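Local structure of uncharacterized RNA methyltransferase pyrab10780 (Pyrococcus abyssi, 2JJQ) at residues H127-D132 and S269-N274; S275-N280 and L409-H414; R347-K352 and P368-R373; R373-K378 and M398-I403. The protein methylates carbon 5 of uridine 54 in tRNA, using S-adenosyl-L-methionine as the methyl donor. All blocks are in the same frame, centred on the assembly; numbering follows the deposited sequence.

Contact 1 (H127-D132 and S269-N274); sequences HRNRID and SFFQTN. With SAH (S-adenosyl-L-homocysteine), chain B.
R128 and N274 pair their backbones in a single beta bridge, CA to CA 4.8 Å, and N129 N gives a hydrogen bond to T273 O at 2.9 Å. The side chain of N129 adds a second grip. With chi1 at 67°, CG is tucked over the main chain, and the amide reaches 269-274. There N129 ND2 donates to Q272 O at 2.7 Å, nearly straight and in the carbonyl plane. ND2 also donates to S275 OG, and these two bonds set the amide's orientation. A water lies within bonding distance of N129 OD1 and F271 O. N129 ND2 also lies at the edge of the F271 ring. R128 runs extended beside T273, and T273 CB covers one face of its guanidinium group. H127 CD2 meets N274 ND2 at 3.6 Å, ring and amide planes 55° apart. N274 OD1 caps helix 275-288 by accepting from Q277 N, while ND2 is bonded to S121 OG and M411 O. The end of the Q272 side chain leads away from 127-132, and NE2 donates to OXT of S-adenosyl-L-homocysteine at 3.0 Å. One buried asparagine thus fixes the backbone carbonyl of a cofactor-binding residue, tying the loop before strand 130-136 to the cofactor pocket.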
# COMPACT_ATOMS: atom_id res chain seq x y z
N HIS A 127 9.56 5.21 -5.71
CA HIS A 127 9.49 4.06 -4.75
C HIS A 127 8.27 3.18 -4.95
O HIS A 127 8.25 2.01 -4.51
CB HIS A 127 9.47 4.56 -3.30
CG HIS A 127 8.33 5.47 -3.02
ND1 HIS A 127 8.30 6.76 -3.51
CD2 HIS A 127 7.17 5.29 -2.36
CE1 HIS A 127 7.15 7.33 -3.17
NE2 HIS A 127 6.44 6.45 -2.48
N ARG A 128 7.22 3.74 -5.55
CA ARG A 128 5.96 3.05 -5.62
C ARG A 128 5.97 2.09 -6.82
O ARG A 128 6.31 2.50 -7.94
CB ARG A 128 4.83 4.07 -5.76
CG ARG A 128 3.49 3.45 -5.45
CD ARG A 128 2.37 4.45 -5.35
NE ARG A 128 1.18 3.63 -5.49
CZ ARG A 128 0.57 3.00 -4.49
NH1 ARG A 128 0.95 3.20 -3.23
NH2 ARG A 128 -0.48 2.23 -4.74
N ASN A 129 5.52 0.85 -6.61
CA ASN A 129 5.66 -0.18 -7.60
C ASN A 129 4.34 -0.62 -8.24
O ASN A 129 4.33 -1.59 -9.01
CB ASN A 129 6.41 -1.35 -6.96
CG ASN A 129 5.59 -2.03 -5.85
OD1 ASN A 129 4.35 -1.99 -5.90
ND2 ASN A 129 6.26 -2.57 -4.82
N ARG A 130 3.25 0.11 -7.96
CA ARG A 130 1.95 -0.08 -8.64
C ARG A 130 1.21 1.27 -8.74
O ARG A 130 1.14 1.98 -7.75
CB ARG A 130 1.09 -1.12 -7.91
CG ARG A 130 -0.23 -1.38 -8.57
CD ARG A 130 -1.28 -2.08 -7.70
NE ARG A 130 -2.53 -2.09 -8.45
CZ ARG A 130 -3.55 -2.91 -8.26
NH1 ARG A 130 -3.52 -3.80 -7.28
NH2 ARG A 130 -4.62 -2.83 -9.05
N ILE A 131 0.66 1.59 -9.91
CA ILE A 131 -0.27 2.70 -10.00
C ILE A 131 -1.42 2.26 -10.91
O ILE A 131 -1.21 1.40 -11.80
CB ILE A 131 0.36 3.96 -10.55
CG1 ILE A 131 0.95 3.75 -11.94
CG2 ILE A 131 1.42 4.48 -9.53
CD1 ILE A 131 1.61 5.04 -12.41
N ASP A 132 -2.62 2.78 -10.62
CA ASP A 132 -3.83 2.42 -11.36
C ASP A 132 -4.29 3.72 -12.00
O ASP A 132 -4.67 4.68 -11.29
CB ASP A 132 -4.88 1.83 -10.39
CG ASP A 132 -4.37 0.52 -9.69
OD1 ASP A 132 -3.19 0.44 -9.25
OD2 ASP A 132 -5.14 -0.44 -9.53
N SER A 269 -2.61 -9.95 -7.64
CA SER A 269 -2.05 -10.33 -6.33
C SER A 269 -1.52 -9.06 -5.65
O SER A 269 -1.06 -8.13 -6.31
CB SER A 269 -0.89 -11.38 -6.49
OG SER A 269 0.15 -10.80 -7.28
N PHE A 270 -1.58 -9.03 -4.31
CA PHE A 270 -1.11 -7.82 -3.56
C PHE A 270 0.38 -7.98 -3.30
O PHE A 270 0.84 -9.08 -3.04
CB PHE A 270 -1.86 -7.67 -2.23
CG PHE A 270 -1.24 -6.65 -1.32
CD1 PHE A 270 -1.49 -5.30 -1.51
CD2 PHE A 270 -0.30 -7.02 -0.36
CE1 PHE A 270 -0.89 -4.35 -0.69
CE2 PHE A 270 0.30 -6.07 0.46
CZ PHE A 270 0.02 -4.76 0.30
N PHE A 271 1.14 -6.89 -3.37
CA PHE A 271 2.54 -6.89 -2.93
C PHE A 271 2.80 -5.49 -2.27
O PHE A 271 2.20 -4.48 -2.70
CB PHE A 271 3.52 -7.10 -4.11
CG PHE A 271 4.95 -7.36 -3.64
CD1 PHE A 271 5.28 -8.56 -3.04
CD2 PHE A 271 5.92 -6.37 -3.73
CE1 PHE A 271 6.58 -8.81 -2.56
CE2 PHE A 271 7.25 -6.61 -3.25
CZ PHE A 271 7.54 -7.83 -2.66
N GLN A 272 3.59 -5.46 -1.19
CA GLN A 272 3.87 -4.19 -0.57
C GLN A 272 4.18 -3.15 -1.68
O GLN A 272 4.96 -3.44 -2.61
CB GLN A 272 5.09 -4.31 0.35
CG GLN A 272 5.01 -5.48 1.34
CD GLN A 272 4.09 -5.09 2.43
OE1 GLN A 272 3.88 -3.90 2.67
NE2 GLN A 272 3.50 -6.08 3.10
N THR A 273 3.63 -1.93 -1.56
CA THR A 273 3.71 -0.96 -2.66
C THR A 273 5.00 -0.15 -2.71
O THR A 273 5.25 0.50 -3.71
CB THR A 273 2.54 0.01 -2.63
OG1 THR A 273 2.49 0.64 -1.34
CG2 THR A 273 1.23 -0.76 -2.84
N ASN A 274 5.77 -0.14 -1.63
CA ASN A 274 7.02 0.62 -1.60
C ASN A 274 8.16 -0.39 -1.54
O ASN A 274 8.48 -0.95 -0.51
CB ASN A 274 6.99 1.60 -0.42
CG ASN A 274 8.29 2.38 -0.26
OD1 ASN A 274 9.35 2.00 -0.79
ND2 ASN A 274 8.22 3.43 0.55
N SAH B . 1.72 -10.08 5.32
CA SAH B . 1.01 -9.85 4.02
CB SAH B . -0.03 -8.74 4.15
CG SAH B . -1.16 -9.10 5.08
SD SAH B . -2.57 -8.07 4.60
C SAH B . 2.04 -9.40 3.00
O SAH B . 1.80 -9.31 1.79
OXT SAH B . 3.15 -9.09 3.40
C5' SAH B . -3.78 -8.84 5.65
C4' SAH B . -4.09 -10.26 5.14
O4' SAH B . -5.20 -10.86 5.87
C3' SAH B . -4.50 -10.33 3.67
O3' SAH B . -3.53 -11.14 2.97
C2' SAH B . -5.92 -10.96 3.69
O2' SAH B . -6.21 -11.88 2.63
C1' SAH B . -5.94 -11.72 4.98
N9 SAH B . -7.19 -11.81 5.72
C8 SAH B . -8.17 -10.88 5.82
N7 SAH B . -9.11 -11.32 6.71
C5 SAH B . -8.71 -12.51 7.19
C6 SAH B . -9.21 -13.50 8.16
N6 SAH B . -10.39 -13.24 8.77
N1 SAH B . -8.45 -14.62 8.37
C2 SAH B . -7.28 -14.85 7.74
N3 SAH B . -6.78 -13.98 6.84
C4 SAH B . -7.44 -12.83 6.55
O HOH W 1 2.09 -3.73 -5.36

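Contact 2 (S275-N280 and L409-H414); sequences SYQAVN and LDMFPH
Q277 lies along 409-411 and meets L409, D410 and M411 with different parts of its side chain. CB faces the sulfur, with Q277 CB only 3.2 Å from M411 SD, a tight approach. M411 is bent at chi2 and chi3 (-76° and -36°), which curls the thioether back against the helix, where SD also lies 3.9 Å from A278 N. The amide of Q277 turns toward the turn centred on D410. Q277 NE2 donates to D410 O at 3.1 Å, but it stands above the carbonyl plane and nearly at right angles to the C=O (96°). NE2 has a second acceptor in V119 O. The other end of the amide, Q277 OE1, accepts from N280 ND2 of the same helix at 3.0 Å. Together these three bonds probably fix the rotation of the buried amide. L409 crosses Q277 at a slant. L409 CD2 rests 3.6 Å from both Q277 OE1 and N280 CB. D410 makes an inverse gamma turn and sends its carboxylate to Y97 and K104 of helix 97-112. The contact lays the start of helix 275-288 against the end of strand 403-409. M411 also touches E419, the predicted proton acceptor, on strand 419-424.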
# COMPACT_ATOMS: atom_id res chain seq x y z
N SER A 275 8.76 -0.66 -2.69
CA SER A 275 9.71 -1.77 -2.71
C SER A 275 10.90 -1.46 -1.82
O SER A 275 11.49 -2.37 -1.22
CB SER A 275 10.19 -2.06 -4.14
OG SER A 275 9.09 -2.53 -4.91
N TYR A 276 11.27 -0.17 -1.72
CA TYR A 276 12.54 0.19 -1.03
C TYR A 276 12.42 -0.03 0.44
O TYR A 276 13.28 -0.66 1.07
CB TYR A 276 12.91 1.63 -1.33
CG TYR A 276 13.39 1.74 -2.77
CD1 TYR A 276 14.71 1.48 -3.10
CD2 TYR A 276 12.49 2.02 -3.80
CE1 TYR A 276 15.15 1.54 -4.44
CE2 TYR A 276 12.93 2.09 -5.13
CZ TYR A 276 14.25 1.84 -5.43
OH TYR A 276 14.70 1.93 -6.74
N GLN A 277 11.29 0.42 0.97
CA GLN A 277 11.02 0.19 2.40
C GLN A 277 10.67 -1.25 2.66
O GLN A 277 10.84 -1.72 3.79
CB GLN A 277 9.78 0.87 2.84
CG GLN A 277 9.90 2.11 3.50
CD GLN A 277 10.81 2.23 4.75
OE1 GLN A 277 11.69 1.41 5.13
NE2 GLN A 277 10.65 3.39 5.33
N ALA A 278 10.11 -1.93 1.66
CA ALA A 278 9.75 -3.34 1.86
C ALA A 278 11.02 -4.10 2.25
O ALA A 278 10.94 -5.07 2.98
CB ALA A 278 9.15 -3.90 0.59
N VAL A 279 12.16 -3.70 1.69
CA VAL A 279 13.44 -4.36 2.00
C VAL A 279 13.68 -4.16 3.51
O VAL A 279 14.03 -5.12 4.22
CB VAL A 279 14.59 -3.81 1.16
CG1 VAL A 279 15.93 -4.35 1.67
CG2 VAL A 279 14.37 -4.20 -0.33
N ASN A 280 13.52 -2.93 4.00
CA ASN A 280 13.74 -2.71 5.46
C ASN A 280 12.73 -3.50 6.31
O ASN A 280 13.06 -3.99 7.37
CB ASN A 280 13.62 -1.24 5.78
CG ASN A 280 14.81 -0.46 5.27
OD1 ASN A 280 15.89 -1.03 5.02
ND2 ASN A 280 14.63 0.85 5.15
N LEU A 409 7.95 2.22 10.07
CA LEU A 409 8.69 2.38 8.79
C LEU A 409 7.78 3.23 7.93
O LEU A 409 6.56 2.99 7.87
CB LEU A 409 8.97 1.05 8.10
CG LEU A 409 10.00 0.21 8.86
CD1 LEU A 409 9.18 -0.57 9.85
CD2 LEU A 409 10.68 -0.75 7.86
N ASP A 410 8.34 4.28 7.34
CA ASP A 410 7.54 5.09 6.44
C ASP A 410 7.33 4.34 5.10
O ASP A 410 8.05 4.55 4.11
CB ASP A 410 8.13 6.49 6.21
CG ASP A 410 7.18 7.36 5.41
OD1 ASP A 410 5.98 7.04 5.45
OD2 ASP A 410 7.60 8.27 4.67
N MET A 411 6.34 3.47 5.09
CA MET A 411 6.06 2.72 3.88
C MET A 411 5.32 3.61 2.89
O MET A 411 5.26 3.31 1.66
CB MET A 411 5.19 1.46 4.24
CG MET A 411 6.07 0.34 4.93
SD MET A 411 7.12 -0.56 3.74
CE MET A 411 6.00 -0.59 2.34
N PHE A 412 4.78 4.73 3.40
CA PHE A 412 3.81 5.50 2.61
C PHE A 412 4.14 7.01 2.60
O PHE A 412 3.34 7.84 3.08
CB PHE A 412 2.41 5.31 3.19
CG PHE A 412 2.06 3.88 3.40
CD1 PHE A 412 1.71 3.08 2.34
CD2 PHE A 412 2.10 3.35 4.66
CE1 PHE A 412 1.37 1.71 2.53
CE2 PHE A 412 1.78 1.99 4.87
CZ PHE A 412 1.41 1.19 3.80
N PRO A 413 5.27 7.36 2.01
CA PRO A 413 5.62 8.79 1.90
C PRO A 413 4.48 9.63 1.29
O PRO A 413 3.75 9.16 0.40
CB PRO A 413 6.79 8.78 0.93
CG PRO A 413 7.41 7.37 1.05
CD PRO A 413 6.26 6.46 1.37
N HIS A 414 4.36 10.90 1.75
CA HIS A 414 3.38 11.84 1.21
C HIS A 414 1.94 11.54 1.61
O HIS A 414 1.02 12.17 1.09
CB HIS A 414 3.47 12.03 -0.32
CG HIS A 414 4.86 12.18 -0.81
ND1 HIS A 414 5.71 13.17 -0.36
CD2 HIS A 414 5.58 11.45 -1.71
CE1 HIS A 414 6.88 13.08 -0.97
NE2 HIS A 414 6.84 12.03 -1.79

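Contact 3 (R347-K352 and P368-R373); sequences REVSVK and PRLVKR
R373 and the two valines of 347-352 make the close part of this contact, and the side chains of R347 and R369 make the loose part. R373 is extended from CG to NE and lies along the loop. R373 NH1 donates to R347 O at 2.6 Å. The oxygen is in the guanidinium plane, though the donor stands above the plane of the carbonyl. Farther back, R373 CD passes 3.4 Å from V349 O. Water 2 closes the gap by donating to V349 O and accepting from R373 NH1. One terminal nitrogen thus serves two successive parts of the loop, while E348 O lies over a face of the same guanidinium group. Beside these polar contacts the packing is apolar. L370 CD1 meets V351 CG1 at 3.7 Å and V349 CG1 at 4.0 Å. CG of L370 is anti to its own backbone N (chi1 174°), which brings the branch up to the valines. V351 CG2 rests 3.7 Å from R373 CB. The valines also reach M297 and L295 of strand 293-297.

The loose side is exposed. R347 and R369 bring like charges together, R347 NH2 to R369 NH1 3.5 Å, with guanidinium planes 81° apart. E348 turns its carboxylate to S345 N. Toward K352, S350 OG accepts from K352 N in an ST turn. The loop follows D346, and L370 touches Y298, both cofactor-binding residues. Helix 368-377 is the beta-alpha-beta crossover between parallel strands 356-359 and 381-386. It packs on the loop after strand 339-343, as in the Rossmann-like fold of class I methyltransferases.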
# COMPACT_ATOMS: atom_id res chain seq x y z
N ARG A 347 -10.16 -17.07 12.64
CA ARG A 347 -11.13 -17.59 13.62
C ARG A 347 -10.73 -19.01 14.06
O ARG A 347 -11.11 -19.46 15.16
CB ARG A 347 -12.54 -17.59 13.02
CG ARG A 347 -12.97 -16.27 12.37
CD ARG A 347 -14.31 -16.43 11.60
NE ARG A 347 -15.10 -17.50 12.21
CZ ARG A 347 -16.41 -17.44 12.43
NH1 ARG A 347 -17.10 -16.35 12.07
NH2 ARG A 347 -17.03 -18.47 13.00
N GLU A 348 -9.97 -19.72 13.23
CA GLU A 348 -9.70 -21.15 13.44
C GLU A 348 -8.23 -21.56 13.57
O GLU A 348 -7.95 -22.67 14.08
CB GLU A 348 -10.31 -21.98 12.30
CG GLU A 348 -9.56 -21.87 10.96
CD GLU A 348 -10.47 -22.16 9.73
OE1 GLU A 348 -11.45 -22.95 9.92
OE2 GLU A 348 -10.21 -21.62 8.60
N VAL A 349 -7.30 -20.73 13.11
CA VAL A 349 -5.88 -21.12 13.06
C VAL A 349 -5.33 -21.46 14.43
O VAL A 349 -5.57 -20.75 15.40
CB VAL A 349 -4.98 -20.02 12.42
CG1 VAL A 349 -5.00 -18.77 13.29
CG2 VAL A 349 -3.51 -20.50 12.25
N SER A 350 -4.59 -22.56 14.50
CA SER A 350 -3.86 -22.92 15.72
C SER A 350 -2.52 -22.21 15.79
O SER A 350 -1.79 -22.12 14.79
CB SER A 350 -3.64 -24.44 15.78
OG SER A 350 -2.68 -24.74 16.76
N VAL A 351 -2.18 -21.74 16.98
CA VAL A 351 -0.90 -21.11 17.23
C VAL A 351 -0.04 -21.98 18.11
O VAL A 351 0.97 -21.56 18.62
CB VAL A 351 -1.12 -19.70 17.84
CG1 VAL A 351 -1.67 -18.78 16.78
CG2 VAL A 351 -2.12 -19.73 18.97
N LYS A 352 -0.44 -23.24 18.29
CA LYS A 352 0.35 -24.14 19.12
C LYS A 352 1.68 -24.47 18.48
O LYS A 352 1.73 -24.73 17.27
CB LYS A 352 -0.41 -25.46 19.28
CG LYS A 352 -1.77 -25.37 20.00
CD LYS A 352 -2.24 -26.80 20.37
CE LYS A 352 -3.69 -26.85 20.88
NZ LYS A 352 -3.79 -26.21 22.22
N PRO A 368 -10.85 -11.84 17.92
CA PRO A 368 -10.83 -12.18 19.36
C PRO A 368 -10.45 -13.62 19.70
O PRO A 368 -9.74 -13.85 20.69
CB PRO A 368 -12.28 -11.86 19.80
CG PRO A 368 -12.61 -10.62 18.93
CD PRO A 368 -12.03 -11.02 17.57
N ARG A 369 -10.90 -14.58 18.91
CA ARG A 369 -10.54 -15.99 19.12
C ARG A 369 -9.04 -16.25 18.96
O ARG A 369 -8.46 -17.07 19.64
CB ARG A 369 -11.32 -16.93 18.20
CG ARG A 369 -12.77 -17.14 18.65
CD ARG A 369 -13.62 -17.99 17.70
NE ARG A 369 -14.94 -18.22 18.30
CZ ARG A 369 -16.00 -18.66 17.63
NH1 ARG A 369 -15.91 -18.92 16.32
NH2 ARG A 369 -17.16 -18.85 18.28
N LEU A 370 -8.43 -15.56 18.01
CA LEU A 370 -6.99 -15.68 17.80
C LEU A 370 -6.28 -15.06 19.01
O LEU A 370 -5.30 -15.61 19.50
CB LEU A 370 -6.59 -14.95 16.51
CG LEU A 370 -5.08 -14.88 16.27
CD1 LEU A 370 -4.41 -16.27 16.31
CD2 LEU A 370 -4.83 -14.17 14.89
N VAL A 371 -6.74 -13.89 19.49
CA VAL A 371 -6.14 -13.35 20.71
C VAL A 371 -6.23 -14.27 21.94
O VAL A 371 -5.24 -14.47 22.66
CB VAL A 371 -6.36 -11.80 21.01
CG1 VAL A 371 -7.04 -10.96 19.88
CG2 VAL A 371 -6.58 -11.44 22.50
N LYS A 372 -7.39 -14.90 22.10
CA LYS A 372 -7.52 -15.93 23.16
C LYS A 372 -6.50 -17.07 23.01
O LYS A 372 -5.86 -17.51 24.00
CB LYS A 372 -8.93 -16.52 23.15
CG LYS A 372 -10.01 -15.49 23.52
CD LYS A 372 -11.34 -16.13 23.84
CE LYS A 372 -12.40 -15.08 24.23
NZ LYS A 372 -13.62 -15.76 24.79
N ARG A 373 -6.34 -17.54 21.77
CA ARG A 373 -5.45 -18.65 21.49
C ARG A 373 -4.01 -18.26 21.76
O ARG A 373 -3.25 -19.03 22.35
CB ARG A 373 -5.63 -19.13 20.06
CG ARG A 373 -6.91 -19.94 19.86
CD ARG A 373 -7.03 -20.38 18.42
NE ARG A 373 -8.07 -21.38 18.37
CZ ARG A 373 -9.21 -21.22 17.71
NH1 ARG A 373 -9.42 -20.11 17.02
NH2 ARG A 373 -10.13 -22.19 17.74
O HOH W 2 -7.39 -18.77 15.84

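Contact 4 (R373-K378 and M398-I403); sequences RLNREK and MLDYRI
Helices 368-377 and 389-398 are crossover helices of the Rossmann-like catalytic fold, and here the end of the first meets the turn after the second. N375 joins the two by binding the backbone where the second helix stops. N375 OD1 accepts from D400 N at 2.6 Å. N375 ND2 donates to M398 O at 3.0 Å, with that oxygen in the amide plane. One side-chain amide thus satisfies a donor and an acceptor, and its orientation is set. Its CG is anti to the carbonyl carbon (chi1 -77°), which leans the amide out to the turn. The D400 carboxylate stacks on this amide, planes 12° apart, with D400 OD2 3.4 Å from N375 CG. Water 3 donates to both D400 OD2 and N375 O. D400 is also the centre of an inverse gamma turn.

Deeper in, L374 CB packs on L399 CD2 at 4.0 Å. V371 touches L399 too. Y401 touches I382 and L424 of the sheet, and its hydroxyl is bonded to P379 O. K378 leaves the helix with positive phi. Its bent chain and Y401 run past each other in opposite directions, K378 CE 3.5 Å from Y401 CZ. The ammonium makes a cation-pi contact over the ring face, K378 NZ 5.0 Å from the Y401 ring centroid. K378 NZ also donates to water 4, which in turn donates to D400 O at 2.7 Å.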
# COMPACT_ATOMS: atom_id res chain seq x y z
N ARG A 373 -6.34 -17.54 21.77
CA ARG A 373 -5.45 -18.65 21.49
C ARG A 373 -4.01 -18.26 21.76
O ARG A 373 -3.25 -19.03 22.35
CB ARG A 373 -5.63 -19.13 20.06
CG ARG A 373 -6.91 -19.94 19.86
CD ARG A 373 -7.03 -20.38 18.42
NE ARG A 373 -8.07 -21.38 18.37
CZ ARG A 373 -9.21 -21.22 17.71
NH1 ARG A 373 -9.42 -20.11 17.02
NH2 ARG A 373 -10.13 -22.19 17.74
N LEU A 374 -3.64 -17.03 21.39
CA LEU A 374 -2.27 -16.53 21.63
C LEU A 374 -2.01 -16.40 23.14
O LEU A 374 -0.92 -16.72 23.64
CB LEU A 374 -2.11 -15.15 20.93
CG LEU A 374 -1.91 -15.25 19.40
CD1 LEU A 374 -2.09 -13.85 18.68
CD2 LEU A 374 -0.53 -15.83 19.07
N ASN A 375 -3.02 -15.92 23.86
CA ASN A 375 -2.96 -15.80 25.34
C ASN A 375 -2.81 -17.16 26.07
O ASN A 375 -2.18 -17.24 27.14
CB ASN A 375 -4.16 -15.00 25.86
CG ASN A 375 -4.00 -13.50 25.63
OD1 ASN A 375 -2.89 -13.02 25.43
ND2 ASN A 375 -5.10 -12.75 25.72
N ARG A 376 -3.39 -18.19 25.49
CA ARG A 376 -3.39 -19.53 26.09
C ARG A 376 -2.09 -20.23 25.75
O ARG A 376 -1.44 -20.81 26.61
CB ARG A 376 -4.59 -20.31 25.58
CG ARG A 376 -4.71 -21.72 26.07
CD ARG A 376 -6.17 -22.21 25.85
NE ARG A 376 -6.38 -22.82 24.53
CZ ARG A 376 -7.14 -22.30 23.56
NH1 ARG A 376 -7.80 -21.16 23.74
NH2 ARG A 376 -7.26 -22.95 22.40
N GLU A 377 -1.69 -20.16 24.48
CA GLU A 377 -0.50 -20.86 24.02
C GLU A 377 0.78 -20.13 24.38
O GLU A 377 1.82 -20.76 24.61
CB GLU A 377 -0.53 -21.08 22.49
CG GLU A 377 -1.60 -22.04 22.02
CD GLU A 377 -1.63 -23.34 22.82
OE1 GLU A 377 -0.56 -24.00 22.94
OE2 GLU A 377 -2.74 -23.68 23.31
N LYS A 378 0.72 -18.80 24.37
CA LYS A 378 1.86 -17.98 24.73
C LYS A 378 3.15 -18.31 23.98
O LYS A 378 4.18 -18.64 24.58
CB LYS A 378 2.09 -18.02 26.26
CG LYS A 378 0.97 -17.46 27.12
CD LYS A 378 0.78 -15.94 26.90
CE LYS A 378 2.06 -15.13 27.00
NZ LYS A 378 2.58 -14.95 28.41
N MET A 398 -5.34 -6.25 24.73
CA MET A 398 -6.00 -7.54 24.91
C MET A 398 -4.99 -8.69 25.03
O MET A 398 -5.29 -9.72 25.62
CB MET A 398 -6.95 -7.83 23.76
CG MET A 398 -7.83 -6.66 23.36
SD MET A 398 -8.69 -6.98 21.80
CE MET A 398 -9.92 -5.67 21.80
N LEU A 399 -3.80 -8.54 24.44
CA LEU A 399 -2.80 -9.62 24.53
C LEU A 399 -2.08 -9.64 25.87
O LEU A 399 -1.69 -8.58 26.37
CB LEU A 399 -1.76 -9.41 23.42
CG LEU A 399 -2.35 -9.76 22.04
CD1 LEU A 399 -1.46 -9.18 20.93
CD2 LEU A 399 -2.62 -11.30 21.81
N ASP A 400 -1.78 -10.82 26.38
CA ASP A 400 -0.98 -10.89 27.63
C ASP A 400 0.51 -10.76 27.40
O ASP A 400 1.31 -11.65 27.78
CB ASP A 400 -1.36 -12.15 28.42
CG ASP A 400 -2.83 -12.16 28.82
OD1 ASP A 400 -3.42 -11.06 29.03
OD2 ASP A 400 -3.40 -13.26 28.93
N TYR A 401 0.89 -9.63 26.78
CA TYR A 401 2.24 -9.41 26.30
C TYR A 401 2.54 -7.95 26.47
O TYR A 401 1.63 -7.14 26.47
CB TYR A 401 2.31 -9.69 24.77
CG TYR A 401 2.33 -11.16 24.42
CD1 TYR A 401 3.52 -11.78 24.03
CD2 TYR A 401 1.16 -11.94 24.44
CE1 TYR A 401 3.54 -13.15 23.71
CE2 TYR A 401 1.17 -13.29 24.13
CZ TYR A 401 2.38 -13.88 23.76
OH TYR A 401 2.42 -15.20 23.42
N ARG A 402 3.82 -7.62 26.57
CA ARG A 402 4.25 -6.21 26.58
C ARG A 402 5.00 -5.90 25.26
O ARG A 402 5.42 -6.81 24.59
CB ARG A 402 5.14 -5.96 27.78
CG ARG A 402 6.43 -6.74 27.74
CD ARG A 402 7.36 -6.39 28.89
NE ARG A 402 8.72 -6.39 28.39
CZ ARG A 402 9.62 -7.33 28.61
NH1 ARG A 402 9.34 -8.38 29.39
NH2 ARG A 402 10.81 -7.20 28.05
N ILE A 403 5.13 -4.62 24.91
CA ILE A 403 5.95 -4.22 23.75
C ILE A 403 7.43 -4.24 24.14
O ILE A 403 7.88 -3.49 25.02
CB ILE A 403 5.52 -2.82 23.24
CG1 ILE A 403 4.07 -2.90 22.80
CG2 ILE A 403 6.39 -2.36 22.08
CD1 ILE A 403 3.47 -1.55 22.60
O HOH W 3 -1.87 -15.66 29.19
O HOH W 4 3.88 -12.50 28.25

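Contacts 1 and 2 are buried near the middle of the chain, while contacts 3 and 4 are partly exposed, far from its centre. Contacts 1 and 2 touch each other: N129 reaches S275, and N274 reaches M411. Both lie at the start of helix 275-288. Contacts 3 and 4 share R373 and helix 368-377, and are also joined by the K352 to E377 salt bridge. A side-chain amide holds backbone oxygens in contacts 1, 2 and 4. Charged groups matter more at the exposed pair: arginines in contact 3, a lysine over a tyrosine in contact 4. Nearest atoms of contacts 2 and 4 are about 13 Å apart. Contact 1 alone bonds the cofactor product directly.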